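Long-range contact in conserved hypothetical protein (Corynebacterium diphtheriae NCTC 13129, PDB 2GS5), which is of unknown function and belongs to the UPF0301 (YqgE/AlgH) family of conserved bacterial proteins: residues G92-L106 with N117-G131. Numbering follows the deposited sequence.
Sequences GVTAQGVDAARVDNL and NLGADPEEIKPLVSG
An antiparallel beta ladder interrupted by a bulge joins Val93 and Thr94, at the end of strand 87-94, to Val129 and Gly131, at the start of strand 129-141. Val93 N donates to Gly131 O at 3.0 Å. In return, Val93 O receives Ser130 N at 2.8 Å and also lies 3.1 Å from Val129 CA in a CA-H...O contact. The register then slips by one residue, so that Thr94 faces Val129 as a non-hydrogen-bonded pair. Beyond it, Ala95 N makes an almost straight bond (173°) to Leu128 O, 2.8 Å away. One water links Thr94 O to Ser130 OG, and another joins Gln96 O to Pro127 O.

The chain from Ala95 to Asn105 then passes alongside residues 124-128, touching them through Val98, Val103 and Asn105. Val98 lays CG2 against CB and CD2 of Leu128, while a chi1 of -177° carries CG1 of Val103 out, anti to the backbone N, to meet Leu128 CD1 tip to tip at 3.9 Å. Deeper in, the Leu106 and Ile125 side chains run alongside each other in opposite directions, CD2 of Leu106 4.0 Å from CD1 of Ile125, and Val116 of strand 113-116 touches both residues. At the far end Asn117 N donates to Asn105 O at 2.9 Å, just beyond the hairpin of strands 106-110 and 113-116. The Asn105 side chain packs over Ala120 CB.

The contact thus ties the loop down at both ends by backbone bonds, with a small aliphatic cluster around Leu128 between them. Its polar margin relies partly on water: Glu124 OE1 is linked to Asn105 N by one water, which accepts from that N-H and donates to the carboxylate, so this part of the contact is joined indirectly.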
loop_
_atom_site.group_PDB
_atom_site.type_symbol
_atom_site.label_atom_id
_atom_site.label_comp_id
_atom_site.label_asym_id
_atom_site.label_seq_id
_atom_site.Cartn_x
_atom_site.Cartn_y
_atom_site.Cartn_z
ATOM N N GLY A 92 -1.441 3.711 -8.688
ATOM C CA GLY A 92 -2.540 3.451 -9.599
ATOM C C GLY A 92 -2.763 1.978 -9.851
ATOM O O GLY A 92 -1.924 1.133 -9.525
ATOM N N VAL A 93 -3.921 1.694 -10.435
ATOM C CA VAL A 93 -4.269 0.393 -10.970
ATOM C C VAL A 93 -4.369 0.571 -12.487
ATOM O O VAL A 93 -5.144 1.398 -12.960
ATOM C CB VAL A 93 -5.615 -0.101 -10.394
ATOM C CG1 VAL A 93 -6.029 -1.452 -11.003
ATOM C CG2 VAL A 93 -5.562 -0.151 -8.844
ATOM N N THR A 94 -3.554 -0.154 -13.250
ATOM C CA THR A 94 -3.552 0.028 -14.705
ATOM C C THR A 94 -4.883 -0.398 -15.318
ATOM O O THR A 94 -5.510 -1.362 -14.874
ATOM C CB THR A 94 -2.408 -0.751 -15.397
ATOM O OG1 THR A 94 -2.545 -2.146 -15.129
ATOM C CG2 THR A 94 -1.035 -0.270 -14.919
ATOM N N ALA A 95 -5.298 0.352 -16.335
ATOM C CA ALA A 95 -6.496 0.057 -17.095
ATOM C C ALA A 95 -6.266 -1.091 -18.060
ATOM O O ALA A 95 -5.134 -1.457 -18.375
ATOM C CB ALA A 95 -6.940 1.301 -17.870
ATOM N N GLN A 96 -7.353 -1.627 -18.593
ATOM C CA GLN A 96 -7.239 -2.638 -19.629
ATOM C C GLN A 96 -6.370 -2.085 -20.756
ATOM O O GLN A 96 -6.483 -0.910 -21.130
ATOM C CB GLN A 96 -8.604 -3.032 -20.195
ATOM C CG GLN A 96 -9.613 -3.546 -19.168
ATOM C CD GLN A 96 -9.211 -4.844 -18.472
ATOM O OE1 GLN A 96 -8.641 -5.759 -19.079
ATOM N NE2 GLN A 96 -9.544 -4.943 -17.201
ATOM N N GLY A 97 -5.467 -2.919 -21.258
ATOM C CA GLY A 97 -4.621 -2.566 -22.392
ATOM C C GLY A 97 -3.230 -2.063 -22.057
ATOM O O GLY A 97 -2.349 -2.056 -22.922
ATOM N N VAL A 98 -3.021 -1.659 -20.808
ATOM C CA VAL A 98 -1.804 -0.961 -20.415
ATOM C C VAL A 98 -0.719 -1.922 -19.946
ATOM O O VAL A 98 -0.975 -2.824 -19.141
ATOM C CB VAL A 98 -2.101 0.046 -19.301
ATOM C CG1 VAL A 98 -0.825 0.715 -18.819
ATOM C CG2 VAL A 98 -3.096 1.080 -19.789
ATOM N N ASP A 99 0.483 -1.714 -20.480
ATOM C CA ASP A 99 1.698 -2.370 -20.001
ATOM C C ASP A 99 2.602 -1.254 -19.505
ATOM O O ASP A 99 3.081 -0.438 -20.288
ATOM C CB ASP A 99 2.377 -3.164 -21.115
ATOM C CG ASP A 99 3.695 -3.799 -20.677
ATOM O OD1 ASP A 99 4.110 -3.607 -19.517
ATOM O OD2 ASP A 99 4.308 -4.486 -21.511
ATOM N N ALA A 100 2.819 -1.225 -18.197
ATOM C CA ALA A 100 3.564 -0.150 -17.565
ATOM C C ALA A 100 5.016 -0.073 -18.025
ATOM O O ALA A 100 5.630 0.989 -17.940
ATOM C CB ALA A 100 3.500 -0.285 -16.048
ATOM N N ALA A 101 5.555 -1.182 -18.524
ATOM C CA ALA A 101 6.921 -1.201 -19.061
ATOM C C ALA A 101 7.089 -0.290 -20.280
ATOM O O ALA A 101 8.214 0.101 -20.616
ATOM C CB ALA A 101 7.329 -2.634 -19.417
ATOM N N ARG A 102 5.979 0.033 -20.947
ATOM C CA ARG A 102 5.982 0.864 -22.147
ATOM C C ARG A 102 5.377 2.255 -21.914
ATOM O O ARG A 102 5.105 2.991 -22.873
ATOM C CB ARG A 102 5.230 0.148 -23.266
ATOM C CG ARG A 102 5.894 -1.136 -23.720
ATOM C CD ARG A 102 5.212 -1.682 -24.953
ATOM N NE ARG A 102 5.896 -2.849 -25.507
ATOM C CZ ARG A 102 6.842 -2.808 -26.443
ATOM N NH1 ARG A 102 7.270 -1.651 -26.943
ATOM N NH2 ARG A 102 7.378 -3.947 -26.872
ATOM N N VAL A 103 5.172 2.613 -20.648
ATOM C CA VAL A 103 4.680 3.938 -20.285
ATOM C C VAL A 103 5.676 4.544 -19.302
ATOM O O VAL A 103 5.786 4.082 -18.171
ATOM C CB VAL A 103 3.279 3.865 -19.637
ATOM C CG1 VAL A 103 2.750 5.270 -19.341
ATOM C CG2 VAL A 103 2.320 3.116 -20.552
ATOM N N ASP A 104 6.411 5.560 -19.752
ATOM C CA ASP A 104 7.493 6.133 -18.956
ATOM C C ASP A 104 7.020 6.660 -17.609
ATOM O O ASP A 104 7.727 6.538 -16.617
ATOM C CB ASP A 104 8.196 7.244 -19.730
ATOM C CG ASP A 104 9.071 6.712 -20.855
ATOM O OD1 ASP A 104 9.351 5.493 -20.885
ATOM O OD2 ASP A 104 9.496 7.519 -21.705
ATOM N N ASN A 105 5.819 7.232 -17.569
ATOM C CA ASN A 105 5.292 7.797 -16.316
ATOM C C ASN A 105 4.588 6.809 -15.381
ATOM O O ASN A 105 4.020 7.219 -14.366
ATOM C CB ASN A 105 4.377 8.986 -16.617
ATOM C CG ASN A 105 5.149 10.207 -17.082
ATOM O OD1 ASN A 105 4.766 10.863 -18.041
ATOM N ND2 ASN A 105 6.242 10.509 -16.397
ATOM N N LEU A 106 4.623 5.517 -15.713
ATOM C CA LEU A 106 4.151 4.476 -14.811
ATOM C C LEU A 106 5.282 3.514 -14.480
ATOM O O LEU A 106 6.075 3.155 -15.362
ATOM C CB LEU A 106 2.994 3.694 -15.434
ATOM C CG LEU A 106 1.758 4.507 -15.817
ATOM C CD1 LEU A 106 0.713 3.594 -16.456
ATOM C CD2 LEU A 106 1.175 5.246 -14.612
ATOM N N ASN A 117 3.906 8.702 -11.917
ATOM C CA ASN A 117 4.724 9.888 -11.847
ATOM C C ASN A 117 3.829 11.114 -11.860
ATOM O O ASN A 117 3.173 11.393 -12.862
ATOM C CB ASN A 117 5.702 9.929 -13.022
ATOM C CG ASN A 117 6.757 10.985 -12.860
ATOM O OD1 ASN A 117 6.467 12.132 -12.501
ATOM N ND2 ASN A 117 8.004 10.610 -13.135
ATOM N N LEU A 118 3.791 11.846 -10.742
ATOM C CA LEU A 118 2.854 12.972 -10.608
ATOM C C LEU A 118 3.283 14.211 -11.394
ATOM O O LEU A 118 2.576 15.213 -11.410
ATOM C CB LEU A 118 2.606 13.307 -9.134
ATOM C CG LEU A 118 1.924 12.193 -8.336
ATOM C CD1 LEU A 118 1.738 12.580 -6.862
ATOM C CD2 LEU A 118 0.597 11.775 -8.961
ATOM N N GLY A 119 4.446 14.138 -12.041
ATOM C CA GLY A 119 4.848 15.132 -13.029
ATOM C C GLY A 119 4.239 14.909 -14.404
ATOM O O GLY A 119 4.372 15.763 -15.289
ATOM N N ALA A 120 3.591 13.759 -14.597
ATOM C CA ALA A 120 2.894 13.468 -15.842
ATOM C C ALA A 120 1.706 14.410 -16.031
ATOM O O ALA A 120 1.233 15.049 -15.084
ATOM C CB ALA A 120 2.421 12.005 -15.871
ATOM N N ASP A 121 1.232 14.487 -17.267
ATOM C CA ASP A 121 -0.011 15.168 -17.580
ATOM C C ASP A 121 -1.152 14.269 -17.120
ATOM O O ASP A 121 -1.271 13.141 -17.604
ATOM C CB ASP A 121 -0.082 15.400 -19.093
ATOM C CG ASP A 121 -1.295 16.207 -19.521
ATOM O OD1 ASP A 121 -2.258 16.379 -18.747
ATOM O OD2 ASP A 121 -1.278 16.677 -20.678
ATOM N N PRO A 122 -1.994 14.746 -16.180
ATOM C CA PRO A 122 -3.122 13.918 -15.740
ATOM C C PRO A 122 -4.020 13.422 -16.875
ATOM O O PRO A 122 -4.627 12.360 -16.745
ATOM C CB PRO A 122 -3.917 14.850 -14.816
ATOM C CG PRO A 122 -2.947 15.875 -14.368
ATOM C CD PRO A 122 -1.948 16.037 -15.468
ATOM N N GLU A 123 -4.109 14.189 -17.962
ATOM C CA GLU A 123 -4.885 13.769 -19.134
ATOM C C GLU A 123 -4.240 12.601 -19.887
ATOM O O GLU A 123 -4.954 11.821 -20.523
ATOM C CB GLU A 123 -5.140 14.961 -20.060
ATOM C CG GLU A 123 -6.046 16.012 -19.416
ATOM C CD GLU A 123 -6.491 17.099 -20.387
ATOM O OE1 GLU A 123 -7.445 16.866 -21.167
ATOM O OE2 GLU A 123 -5.891 18.196 -20.365
ATOM N N GLU A 124 -2.914 12.477 -19.818
ATOM C CA GLU A 124 -2.198 11.296 -20.341
ATOM C C GLU A 124 -2.562 10.069 -19.525
ATOM O O GLU A 124 -2.849 8.995 -20.065
ATOM C CB GLU A 124 -0.664 11.476 -20.254
ATOM C CG GLU A 124 0.149 10.316 -20.893
ATOM C CD GLU A 124 1.478 9.966 -20.196
ATOM O OE1 GLU A 124 2.028 8.889 -20.521
ATOM O OE2 GLU A 124 1.994 10.725 -19.341
ATOM N N ILE A 125 -2.520 10.233 -18.210
ATOM C CA ILE A 125 -2.608 9.117 -17.290
ATOM C C ILE A 125 -4.044 8.617 -17.121
ATOM O O ILE A 125 -4.260 7.418 -16.975
ATOM C CB ILE A 125 -1.980 9.501 -15.931
ATOM C CG1 ILE A 125 -0.473 9.741 -16.100
ATOM C CG2 ILE A 125 -2.231 8.416 -14.883
ATOM C CD1 ILE A 125 0.302 8.565 -16.721
ATOM N N LYS A 126 -5.018 9.530 -17.178
ATOM C CA LYS A 126 -6.431 9.188 -16.934
ATOM C C LYS A 126 -6.909 7.914 -17.661
ATOM O O LYS A 126 -7.415 7.010 -17.007
ATOM C CB LYS A 126 -7.350 10.387 -17.227
ATOM C CG LYS A 126 -8.858 10.108 -17.090
ATOM C CD LYS A 126 -9.362 10.252 -15.678
ATOM C CE LYS A 126 -10.878 10.116 -15.597
ATOM N NZ LYS A 126 -11.409 8.781 -16.036
ATOM N N PRO A 127 -6.738 7.830 -19.000
ATOM C CA PRO A 127 -7.181 6.616 -19.714
ATOM C C PRO A 127 -6.403 5.344 -19.382
ATOM O O PRO A 127 -6.864 4.239 -19.685
ATOM C CB PRO A 127 -6.972 6.976 -21.192
ATOM C CG PRO A 127 -6.015 8.073 -21.213
ATOM C CD PRO A 127 -6.206 8.841 -19.935
ATOM N N LEU A 128 -5.235 5.503 -18.762
ATOM C CA LEU A 128 -4.318 4.389 -18.519
ATOM C C LEU A 128 -4.476 3.757 -17.145
ATOM O O LEU A 128 -3.839 2.734 -16.872
ATOM C CB LEU A 128 -2.870 4.842 -18.682
ATOM C CG LEU A 128 -2.537 5.569 -19.982
ATOM C CD1 LEU A 128 -1.044 5.942 -20.047
ATOM C CD2 LEU A 128 -2.923 4.751 -21.217
ATOM N N VAL A 129 -5.307 4.355 -16.288
ATOM C CA VAL A 129 -5.587 3.784 -14.966
ATOM C C VAL A 129 -7.084 3.629 -14.726
ATOM O O VAL A 129 -7.880 4.429 -15.214
ATOM C CB VAL A 129 -4.964 4.629 -13.824
ATOM C CG1 VAL A 129 -3.410 4.614 -13.919
ATOM C CG2 VAL A 129 -5.524 6.045 -13.839
ATOM N N SER A 130 -7.460 2.588 -13.987
ATOM C CA SER A 130 -8.853 2.392 -13.579
ATOM C C SER A 130 -9.099 2.975 -12.204
ATOM O O SER A 130 -10.244 3.164 -11.796
ATOM C CB SER A 130 -9.235 0.912 -13.581
ATOM O OG SER A 130 -8.383 0.153 -12.737
ATOM N N GLY A 131 -8.015 3.245 -11.483
ATOM C CA GLY A 131 -8.099 3.837 -10.157
ATOM C C GLY A 131 -6.756 4.376 -9.731
ATOM O O GLY A 131 -5.735 4.021 -10.306
HETATM O O HOH W 1 -8.078 -2.036 -14.187
HETATM O O HOH W 2 -6.435 1.963 -21.454
HETATM O O HOH W 3 8.028 7.650 -14.065
HETATM O O HOH W 4 4.587 8.129 -20.044
#